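PlzA (Borrelia burgdorferi, PDB 7MIE) binds the bacterial second messenger cyclic di-GMP through its PilZ domain and probably acts as a signalling receptor in this tick-borne spirochaete. Local coordinates at residues 51-59 with 69-79; 33-43 with 153-163. All coordinates share one frame; numbering follows the deposited sequence.

Contact 1: 51-59 with 69-79; sequences FLNLRNTIE and GVIYSISMDSL
Thr57 lies across from Val70 as an antiparallel non-hydrogen-bonded pair, with 4.6 Å between their CA atoms, and Ile58 with Gly69 makes the hydrogen-bonded pair next to it. Two backbone bonds close the Ile58–Gly69 pair: Gly69 N to Ile58 O at 2.9 Å, and Ile58 N to Gly69 O. On the other side of Thr57, Ile71 N donates to Asn56 O at 2.9 Å. The axes of the short segments pass 4.8 Å apart, their N-to-C directions 121° apart, well short of straight antiparallel. Nearer the helix, side chains make the contact.

Asn56 turns its amide over the neighbouring strand. ND2 gives Ile71 O a weak bond of 3.0 Å and rests on Val70 CG1, while OD1 lies 3.5 Å from Ile71 CB. The amide also has partners beyond the hairpin, since ND2 bonds to OD1 of Asn284 and OD1 accepts from Asn49.

Between the helix end and the hairpin the contact is largely apolar. Leu54, with CG anti to the backbone N (chi1 176°), reaches CD2 to Ile74 CD1 tip to tip at 3.9 Å, and the same methyl touches Ile71 CD1, the two side chains crossing at about a right angle. Ile71 CD1 also packs on the carbonyl oxygen of Arg55. Ile58 CG2 packs more loosely on Ile71 CG1.

The contact joins the two strands of the hairpin 57-62/65-74 to the end of helix 46-52, which closes in a Schellman motif with Asn53 at C-prime. Leu52 also touches helix 149-164, Ile58 and Ile71 both rest on Leu81 of strand 78-84, and His280 of helix 273-283 packs against Asn56 and Val70.

Contact 2: 33-43 with 153-163; sequences YGAKYRGKEIK and IKVGKLLDLKL
Tyr33 lays its ring over Gly156, whose CA sits 3.5 Å from the ring centroid and almost exactly on its normal, a CH-pi contact. The ring is a knob among Ile153, Gly156, Lys157 and Asp160. Tyr37, one turn on, has Leu159 CB over one face and Lys36 CG over the other.

Both hydroxyls donate to Asp160. Tyr37 OH reaches the anti lone pair of OD1 at 2.6 Å; Tyr33 OH meets OD2 at 2.9 Å from above the carboxylate plane. A water between OD1 and Lys36 NZ adds a third donor, which probably steadies the negative charge.

Ile42 CD1 presses on Leu159 CD2 at 3.7 Å. Lys162, a nearly straight chain that leaves CA opposite the backbone N (chi1 -174°), carries NZ to Glu41 O at 3.0 Å. One water accepts from both Lys162 NZ and Glu41 N; a second, accepting weakly from Lys162 NZ, also accepts from Lys43 NZ and donates to Glu41 OE2. Glu41 OE1 bonds Ser73 OG and pairs with Lys80.

Thus helix 26-36, the type II turn after it and strand 42-43 wrap one side of helix 149-164, while Leu158 packs on helix 46-52 and Val155 on Ile74 of strand 65-74.

How the contacts relate
The centres of contacts 1 and 2 lie about 14 Å apart, and the two meet directly where 33-43 runs beside 69-79. Ser73 OG stands 2.6 Å from Glu41 OE1 and Ser75 OG 2.7 Å from Lys40 O, both probable hydrogen bonds. Strand 42-43 pairs with 65-74, so the sheet of contact 1 carries on into contact 2, and helix 46-52 follows that strand in the chain. Contact 1 is away from the known ligand sites. Contact 2 comes closer: the Lys162 side chain is about 7 Å from bound cyclic di-GMP, and that of Lys43 about 7 Å from Gly209, a ligand-binding residue.

Contact 1: 51-59 with 69-79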
loop_
_atom_site.group_PDB
_atom_site.type_symbol
_atom_site.label_atom_id
_atom_site.label_comp_id
_atom_site.label_asym_id
_atom_site.label_seq_id
_atom_site.Cartn_x
_atom_site.Cartn_y
_atom_site.Cartn_z
ATOM N N PHE A 51 6.280 1.651 -12.740
ATOM C CA PHE A 51 5.997 0.549 -13.652
ATOM C C PHE A 51 4.648 0.694 -14.345
ATOM O O PHE A 51 4.523 0.524 -15.575
ATOM C CB PHE A 51 6.110 -0.783 -12.882
ATOM C CG PHE A 51 5.712 -2.011 -13.664
ATOM C CD1 PHE A 51 6.444 -2.419 -14.783
ATOM C CD2 PHE A 51 4.648 -2.810 -13.265
ATOM C CE1 PHE A 51 6.056 -3.554 -15.498
ATOM C CE2 PHE A 51 4.288 -3.964 -13.959
ATOM C CZ PHE A 51 4.997 -4.351 -15.085
ATOM N N LEU A 52 3.596 0.999 -13.534
ATOM C CA LEU A 52 2.246 1.077 -14.083
ATOM C C LEU A 52 2.029 2.391 -14.841
ATOM O O LEU A 52 1.055 2.466 -15.573
ATOM C CB LEU A 52 1.209 1.000 -12.945
ATOM C CG LEU A 52 1.199 -0.274 -12.095
ATOM C CD1 LEU A 52 0.061 -0.167 -11.035
ATOM C CD2 LEU A 52 0.954 -1.532 -12.939
ATOM N N ASN A 53 2.932 3.376 -14.690
ATOM C CA ASN A 53 2.732 4.727 -15.228
ATOM C C ASN A 53 1.384 5.266 -14.725
ATOM O O ASN A 53 0.539 5.702 -15.509
ATOM C CB ASN A 53 2.696 4.741 -16.766
ATOM C CG ASN A 53 2.837 6.153 -17.325
ATOM O OD1 ASN A 53 3.126 7.079 -16.600
ATOM N ND2 ASN A 53 2.667 6.303 -18.621
ATOM N N LEU A 54 1.237 5.255 -13.407
ATOM C CA LEU A 54 -0.013 5.696 -12.802
ATOM C C LEU A 54 0.342 6.602 -11.630
ATOM O O LEU A 54 1.148 6.235 -10.780
ATOM C CB LEU A 54 -0.790 4.408 -12.446
ATOM C CG LEU A 54 -2.101 4.598 -11.707
ATOM C CD1 LEU A 54 -3.093 5.279 -12.646
ATOM C CD2 LEU A 54 -2.606 3.205 -11.271
ATOM N N ARG A 55 -0.152 7.868 -11.657
ATOM C CA ARG A 55 0.036 8.798 -10.550
ATOM C C ARG A 55 -0.748 8.260 -9.341
ATOM O O ARG A 55 -1.796 7.643 -9.491
ATOM C CB ARG A 55 -0.670 10.123 -10.924
ATOM C CG ARG A 55 -0.223 11.357 -10.171
ATOM C CD ARG A 55 -0.855 12.609 -10.819
ATOM N NE ARG A 55 -0.638 12.776 -12.273
ATOM C CZ ARG A 55 -0.979 13.871 -12.984
ATOM N NH1 ARG A 55 -0.753 13.937 -14.291
ATOM N NH2 ARG A 55 -1.557 14.898 -12.382
ATOM N N ASN A 56 -0.248 8.518 -8.141
ATOM C CA ASN A 56 -0.877 7.933 -6.976
ATOM C C ASN A 56 -2.027 8.815 -6.489
ATOM O O ASN A 56 -2.776 8.399 -5.640
ATOM C CB ASN A 56 0.137 7.624 -5.870
ATOM C CG ASN A 56 -0.133 6.276 -5.217
ATOM O OD1 ASN A 56 -0.542 5.325 -5.896
ATOM N ND2 ASN A 56 -0.035 6.245 -3.891
ATOM N N THR A 57 -2.116 10.033 -7.013
ATOM C CA THR A 57 -3.183 10.956 -6.661
ATOM C C THR A 57 -4.308 10.738 -7.652
ATOM O O THR A 57 -4.088 10.527 -8.840
ATOM C CB THR A 57 -2.644 12.396 -6.643
ATOM O OG1 THR A 57 -1.787 12.475 -5.504
ATOM C CG2 THR A 57 -3.742 13.427 -6.452
ATOM N N ILE A 58 -5.563 10.816 -7.178
ATOM C CA ILE A 58 -6.649 10.503 -8.070
ATOM C C ILE A 58 -7.844 11.401 -7.707
ATOM O O ILE A 58 -8.132 11.549 -6.534
ATOM C CB ILE A 58 -7.024 9.037 -7.905
ATOM C CG1 ILE A 58 -8.022 8.623 -8.967
ATOM C CG2 ILE A 58 -7.450 8.636 -6.485
ATOM C CD1 ILE A 58 -7.787 7.176 -9.321
ATOM N N GLU A 59 -8.588 11.827 -8.727
ATOM C CA GLU A 59 -9.791 12.635 -8.517
ATOM C C GLU A 59 -11.038 11.761 -8.548
ATOM O O GLU A 59 -11.221 10.942 -9.467
ATOM C CB GLU A 59 -9.856 13.687 -9.626
ATOM C CG GLU A 59 -10.927 14.723 -9.315
ATOM C CD GLU A 59 -11.131 15.789 -10.393
ATOM O OE1 GLU A 59 -10.369 15.810 -11.391
ATOM O OE2 GLU A 59 -12.047 16.647 -10.187
ATOM N N GLY A 69 -7.981 11.970 -3.717
ATOM C CA GLY A 69 -7.515 11.025 -2.708
ATOM C C GLY A 69 -6.222 10.374 -3.200
ATOM O O GLY A 69 -5.600 10.902 -4.114
ATOM N N VAL A 70 -5.811 9.306 -2.518
ATOM C CA VAL A 70 -4.534 8.686 -2.847
ATOM C C VAL A 70 -4.820 7.190 -2.975
ATOM O O VAL A 70 -5.610 6.623 -2.224
ATOM C CB VAL A 70 -3.571 8.973 -1.672
ATOM C CG1 VAL A 70 -2.241 8.293 -1.899
ATOM C CG2 VAL A 70 -3.284 10.491 -1.584
ATOM N N ILE A 71 -4.125 6.525 -3.915
ATOM C CA ILE A 71 -4.351 5.100 -4.067
ATOM C C ILE A 71 -3.555 4.376 -2.989
ATOM O O ILE A 71 -2.334 4.592 -2.832
ATOM C CB ILE A 71 -3.901 4.636 -5.470
ATOM C CG1 ILE A 71 -4.532 5.455 -6.595
ATOM C CG2 ILE A 71 -4.118 3.136 -5.649
ATOM C CD1 ILE A 71 -4.025 5.119 -8.017
ATOM N N TYR A 72 -4.253 3.470 -2.300
ATOM C CA TYR A 72 -3.615 2.591 -1.327
ATOM C C TYR A 72 -3.166 1.280 -1.997
ATOM O O TYR A 72 -2.019 0.854 -1.799
ATOM C CB TYR A 72 -4.639 2.268 -0.232
ATOM C CG TYR A 72 -4.230 1.157 0.700
ATOM C CD1 TYR A 72 -3.408 1.407 1.794
ATOM C CD2 TYR A 72 -4.700 -0.135 0.500
ATOM C CE1 TYR A 72 -3.065 0.390 2.678
ATOM C CE2 TYR A 72 -4.369 -1.160 1.370
ATOM C CZ TYR A 72 -3.550 -0.891 2.454
ATOM O OH TYR A 72 -3.219 -1.903 3.307
ATOM N N SER A 73 -4.065 0.655 -2.762
ATOM C CA SER A 73 -3.715 -0.586 -3.464
ATOM C C SER A 73 -4.566 -0.707 -4.712
ATOM O O SER A 73 -5.585 -0.015 -4.830
ATOM C CB SER A 73 -3.914 -1.828 -2.561
ATOM O OG SER A 73 -5.306 -2.080 -2.324
ATOM N N ILE A 74 -4.137 -1.608 -5.604
ATOM C CA ILE A 74 -4.851 -1.836 -6.849
ATOM C C ILE A 74 -5.064 -3.327 -7.049
ATOM O O ILE A 74 -4.199 -4.128 -6.678
ATOM C CB ILE A 74 -4.089 -1.165 -8.002
ATOM C CG1 ILE A 74 -4.909 -1.191 -9.300
ATOM C CG2 ILE A 74 -2.710 -1.812 -8.198
ATOM C CD1 ILE A 74 -4.398 -0.167 -10.328
ATOM N N SER A 75 -6.183 -3.662 -7.701
ATOM C CA SER A 75 -6.548 -5.053 -7.915
ATOM C C SER A 75 -7.001 -5.191 -9.368
ATOM O O SER A 75 -6.873 -4.250 -10.150
ATOM C CB SER A 75 -7.629 -5.470 -6.970
ATOM O OG SER A 75 -7.203 -5.434 -5.593
ATOM N N MET A 76 -7.451 -6.397 -9.779
ATOM C CA MET A 76 -7.746 -6.565 -11.199
ATOM C C MET A 76 -8.958 -5.760 -11.658
ATOM O O MET A 76 -9.001 -5.309 -12.817
ATOM C CB MET A 76 -8.036 -8.038 -11.511
ATOM C CG MET A 76 -6.758 -8.862 -11.509
ATOM S SD MET A 76 -5.406 -8.266 -12.561
ATOM C CE MET A 76 -6.228 -7.985 -14.129
ATOM N N ASP A 77 -9.951 -5.630 -10.774
ATOM C CA ASP A 77 -11.122 -4.894 -11.234
ATOM C C ASP A 77 -11.631 -3.935 -10.172
ATOM O O ASP A 77 -12.792 -3.522 -10.202
ATOM C CB ASP A 77 -12.205 -5.802 -11.814
ATOM C CG ASP A 77 -12.641 -6.873 -10.842
ATOM O OD1 ASP A 77 -12.775 -6.555 -9.643
ATOM O OD2 ASP A 77 -12.771 -8.045 -11.296
ATOM N N SER A 78 -10.732 -3.547 -9.270
ATOM C CA SER A 78 -11.106 -2.625 -8.211
ATOM C C SER A 78 -9.821 -1.996 -7.715
ATOM O O SER A 78 -8.734 -2.448 -8.089
ATOM C CB SER A 78 -11.834 -3.328 -7.050
ATOM O OG SER A 78 -10.995 -4.322 -6.432
ATOM N N LEU A 79 -9.976 -0.944 -6.898
ATOM C CA LEU A 79 -8.826 -0.385 -6.222
ATOM C C LEU A 79 -9.280 0.181 -4.882
ATOM O O LEU A 79 -10.477 0.282 -4.626
ATOM C CB LEU A 79 -8.132 0.612 -7.158
ATOM C CG LEU A 79 -8.702 2.033 -7.279
ATOM C CD1 LEU A 79 -7.912 2.824 -8.358
ATOM C CD2 LEU A 79 -10.191 2.035 -7.614
#

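Contact 2: 33-43 with 153-163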
loop_
_atom_site.group_PDB
_atom_site.type_symbol
_atom_site.label_atom_id
_atom_site.label_comp_id
_atom_site.label_asym_id
_atom_site.label_seq_id
_atom_site.Cartn_x
_atom_site.Cartn_y
_atom_site.Cartn_z
ATOM N N TYR A 33 -7.082 -13.391 -15.131
ATOM C CA TYR A 33 -6.442 -12.849 -13.947
ATOM C C TYR A 33 -7.460 -12.351 -12.917
ATOM O O TYR A 33 -7.251 -12.539 -11.728
ATOM C CB TYR A 33 -5.625 -11.617 -14.349
ATOM C CG TYR A 33 -4.217 -11.888 -14.810
ATOM C CD1 TYR A 33 -3.367 -12.666 -14.042
ATOM C CD2 TYR A 33 -3.718 -11.265 -15.945
ATOM C CE1 TYR A 33 -2.052 -12.869 -14.446
ATOM C CE2 TYR A 33 -2.390 -11.424 -16.330
ATOM C CZ TYR A 33 -1.553 -12.219 -15.562
ATOM O OH TYR A 33 -0.253 -12.452 -15.941
ATOM N N GLY A 34 -8.564 -11.742 -13.376
ATOM C CA GLY A 34 -9.694 -11.315 -12.550
ATOM C C GLY A 34 -10.257 -12.446 -11.696
ATOM O O GLY A 34 -10.486 -12.293 -10.484
ATOM N N ALA A 35 -10.392 -13.616 -12.332
ATOM C CA ALA A 35 -10.954 -14.768 -11.627
ATOM C C ALA A 35 -9.924 -15.339 -10.667
ATOM O O ALA A 35 -10.223 -15.598 -9.509
ATOM C CB ALA A 35 -11.381 -15.821 -12.640
ATOM N N LYS A 36 -8.681 -15.478 -11.137
ATOM C CA LYS A 36 -7.614 -16.107 -10.380
ATOM C C LYS A 36 -7.311 -15.297 -9.123
ATOM O O LYS A 36 -7.008 -15.879 -8.084
ATOM C CB LYS A 36 -6.369 -16.231 -11.262
ATOM C CG LYS A 36 -5.203 -16.936 -10.603
ATOM C CD LYS A 36 -4.062 -17.243 -11.539
ATOM C CE LYS A 36 -2.940 -17.833 -10.706
ATOM N NZ LYS A 36 -2.033 -18.641 -11.524
ATOM N N TYR A 37 -7.381 -13.960 -9.228
ATOM C CA TYR A 37 -6.859 -13.100 -8.157
ATOM C C TYR A 37 -7.952 -12.318 -7.453
ATOM O O TYR A 37 -7.721 -11.239 -6.881
ATOM C CB TYR A 37 -5.725 -12.192 -8.665
ATOM C CG TYR A 37 -4.505 -12.998 -9.061
ATOM C CD1 TYR A 37 -3.882 -13.820 -8.131
ATOM C CD2 TYR A 37 -3.956 -12.926 -10.330
ATOM C CE1 TYR A 37 -2.767 -14.586 -8.458
ATOM C CE2 TYR A 37 -2.826 -13.668 -10.673
ATOM C CZ TYR A 37 -2.248 -14.519 -9.734
ATOM O OH TYR A 37 -1.142 -15.271 -10.024
ATOM N N ARG A 38 -9.161 -12.873 -7.472
ATOM C CA ARG A 38 -10.263 -12.209 -6.798
ATOM C C ARG A 38 -9.877 -12.053 -5.332
ATOM O O ARG A 38 -9.353 -12.976 -4.697
ATOM C CB ARG A 38 -11.581 -12.976 -7.024
ATOM C CG ARG A 38 -12.752 -12.434 -6.211
ATOM C CD ARG A 38 -14.101 -12.900 -6.735
ATOM N NE ARG A 38 -13.907 -13.604 -7.999
ATOM C CZ ARG A 38 -13.994 -14.927 -8.161
ATOM N NH1 ARG A 38 -13.782 -15.462 -9.353
ATOM N NH2 ARG A 38 -14.308 -15.707 -7.138
ATOM N N GLY A 39 -10.015 -10.813 -4.839
ATOM C CA GLY A 39 -9.765 -10.525 -3.439
ATOM C C GLY A 39 -8.308 -10.170 -3.122
ATOM O O GLY A 39 -7.973 -9.892 -1.968
ATOM N N LYS A 40 -7.436 -10.200 -4.137
ATOM C CA LYS A 40 -6.019 -9.936 -3.920
ATOM C C LYS A 40 -5.653 -8.537 -4.389
ATOM O O LYS A 40 -6.389 -7.950 -5.159
ATOM C CB LYS A 40 -5.177 -10.964 -4.683
ATOM C CG LYS A 40 -5.482 -12.418 -4.288
ATOM C CD LYS A 40 -5.372 -12.712 -2.800
ATOM C CE LYS A 40 -5.558 -14.216 -2.561
ATOM N NZ LYS A 40 -5.439 -14.481 -1.103
ATOM N N GLU A 41 -4.551 -7.980 -3.877
ATOM C CA GLU A 41 -4.226 -6.601 -4.221
ATOM C C GLU A 41 -2.717 -6.398 -4.276
ATOM O O GLU A 41 -1.950 -7.176 -3.690
ATOM C CB GLU A 41 -4.830 -5.644 -3.169
ATOM C CG GLU A 41 -4.146 -5.785 -1.785
ATOM C CD GLU A 41 -4.675 -5.046 -0.553
ATOM O OE1 GLU A 41 -5.506 -4.142 -0.721
ATOM O OE2 GLU A 41 -4.184 -5.350 0.581
ATOM N N ILE A 42 -2.300 -5.267 -4.888
ATOM C CA ILE A 42 -0.916 -4.834 -4.841
ATOM C C ILE A 42 -0.897 -3.452 -4.188
ATOM O O ILE A 42 -1.560 -2.531 -4.670
ATOM C CB ILE A 42 -0.378 -4.739 -6.294
ATOM C CG1 ILE A 42 -0.413 -6.090 -7.048
ATOM C CG2 ILE A 42 1.022 -4.116 -6.284
ATOM C CD1 ILE A 42 0.491 -7.165 -6.392
ATOM N N LYS A 43 -0.189 -3.352 -3.052
ATOM C CA LYS A 43 -0.012 -2.065 -2.363
ATOM C C LYS A 43 0.892 -1.146 -3.174
ATOM O O LYS A 43 1.859 -1.587 -3.787
ATOM C CB LYS A 43 0.454 -2.217 -0.909
ATOM C CG LYS A 43 -0.590 -2.894 -0.033
ATOM C CD LYS A 43 -0.265 -3.050 1.436
ATOM C CE LYS A 43 0.917 -3.946 1.713
ATOM N NZ LYS A 43 0.667 -5.390 1.373
ATOM N N ILE A 153 -3.241 -5.664 -17.271
ATOM C CA ILE A 153 -2.334 -6.773 -17.561
ATOM C C ILE A 153 -1.077 -6.697 -16.686
ATOM O O ILE A 153 -0.598 -7.715 -16.190
ATOM C CB ILE A 153 -1.997 -6.818 -19.077
ATOM C CG1 ILE A 153 -1.315 -8.135 -19.434
ATOM C CG2 ILE A 153 -1.165 -5.628 -19.536
ATOM C CD1 ILE A 153 -2.380 -9.218 -19.555
ATOM N N LYS A 154 -0.619 -5.469 -16.365
ATOM C CA LYS A 154 0.549 -5.338 -15.512
ATOM C C LYS A 154 0.216 -5.652 -14.055
ATOM O O LYS A 154 1.035 -6.238 -13.358
ATOM C CB LYS A 154 1.040 -3.893 -15.579
ATOM C CG LYS A 154 1.822 -3.579 -16.859
ATOM C CD LYS A 154 2.296 -2.134 -16.791
ATOM C CE LYS A 154 3.100 -1.786 -18.037
ATOM N NZ LYS A 154 3.326 -0.324 -18.063
ATOM N N VAL A 155 -1.010 -5.337 -13.635
ATOM C CA VAL A 155 -1.398 -5.664 -12.261
ATOM C C VAL A 155 -1.458 -7.189 -12.141
ATOM O O VAL A 155 -1.008 -7.768 -11.144
ATOM C CB VAL A 155 -2.747 -4.989 -11.897
ATOM C CG1 VAL A 155 -3.254 -5.476 -10.535
ATOM C CG2 VAL A 155 -2.599 -3.449 -11.900
ATOM N N GLY A 156 -1.951 -7.850 -13.196
ATOM C CA GLY A 156 -1.977 -9.313 -13.150
ATOM C C GLY A 156 -0.573 -9.914 -13.069
ATOM O O GLY A 156 -0.330 -10.837 -12.273
ATOM N N LYS A 157 0.371 -9.317 -13.787
ATOM C CA LYS A 157 1.745 -9.802 -13.709
ATOM C C LYS A 157 2.333 -9.603 -12.315
ATOM O O LYS A 157 3.091 -10.445 -11.812
ATOM C CB LYS A 157 2.604 -9.105 -14.772
ATOM C CG LYS A 157 2.238 -9.528 -16.194
ATOM C CD LYS A 157 2.899 -8.683 -17.265
ATOM C CE LYS A 157 2.942 -9.376 -18.614
ATOM N NZ LYS A 157 3.830 -8.613 -19.533
ATOM N N LEU A 158 2.032 -8.461 -11.686
ATOM C CA LEU A 158 2.474 -8.224 -10.317
ATOM C C LEU A 158 1.818 -9.198 -9.347
ATOM O O LEU A 158 2.487 -9.677 -8.418
ATOM C CB LEU A 158 2.128 -6.785 -9.876
ATOM C CG LEU A 158 2.941 -5.697 -10.606
ATOM C CD1 LEU A 158 2.290 -4.336 -10.343
ATOM C CD2 LEU A 158 4.393 -5.705 -10.145
ATOM N N LEU A 159 0.538 -9.543 -9.576
ATOM C CA LEU A 159 -0.108 -10.522 -8.704
ATOM C C LEU A 159 0.503 -11.929 -8.895
ATOM O O LEU A 159 0.662 -12.629 -7.918
ATOM C CB LEU A 159 -1.625 -10.547 -8.935
ATOM C CG LEU A 159 -2.348 -9.298 -8.441
ATOM C CD1 LEU A 159 -3.708 -9.168 -9.096
ATOM C CD2 LEU A 159 -2.451 -9.340 -6.898
ATOM N N ASP A 160 0.908 -12.293 -10.110
ATOM C CA ASP A 160 1.630 -13.543 -10.307
ATOM C C ASP A 160 2.905 -13.569 -9.477
ATOM O O ASP A 160 3.204 -14.575 -8.839
ATOM C CB ASP A 160 2.092 -13.673 -11.760
ATOM C CG ASP A 160 1.015 -14.057 -12.743
ATOM O OD1 ASP A 160 -0.050 -14.624 -12.313
ATOM O OD2 ASP A 160 1.277 -13.836 -13.966
ATOM N N LEU A 161 3.630 -12.463 -9.464
ATOM C CA LEU A 161 4.870 -12.395 -8.683
ATOM C C LEU A 161 4.575 -12.448 -7.187
ATOM O O LEU A 161 5.287 -13.115 -6.434
ATOM C CB LEU A 161 5.632 -11.121 -9.036
ATOM C CG LEU A 161 6.095 -11.044 -10.492
ATOM C CD1 LEU A 161 6.857 -9.733 -10.699
ATOM C CD2 LEU A 161 6.995 -12.240 -10.841
ATOM N N LYS A 162 3.518 -11.748 -6.749
ATOM C CA LYS A 162 3.147 -11.829 -5.345
ATOM C C LYS A 162 2.771 -13.248 -4.939
ATOM O O LYS A 162 3.176 -13.690 -3.853
ATOM C CB LYS A 162 2.022 -10.816 -5.038
ATOM C CG LYS A 162 1.693 -10.738 -3.553
ATOM C CD LYS A 162 0.677 -9.590 -3.249
ATOM C CE LYS A 162 0.438 -9.535 -1.738
ATOM N NZ LYS A 162 -0.546 -8.472 -1.393
ATOM N N LEU A 163 2.018 -13.964 -5.783
ATOM C CA LEU A 163 1.638 -15.350 -5.488
ATOM C C LEU A 163 2.876 -16.250 -5.361
ATOM O O LEU A 163 2.938 -17.110 -4.489
ATOM C CB LEU A 163 0.739 -15.903 -6.610
ATOM C CG LEU A 163 0.442 -17.406 -6.569
ATOM C CD1 LEU A 163 -0.308 -17.773 -5.276
ATOM C CD2 LEU A 163 -0.413 -17.791 -7.772
HETATM O O HOH W 1 -1.239 -16.566 -13.677
HETATM O O HOH W 2 -3.194 -9.785 -1.904
HETATM O O HOH W 3 -1.827 -6.704 0.909
#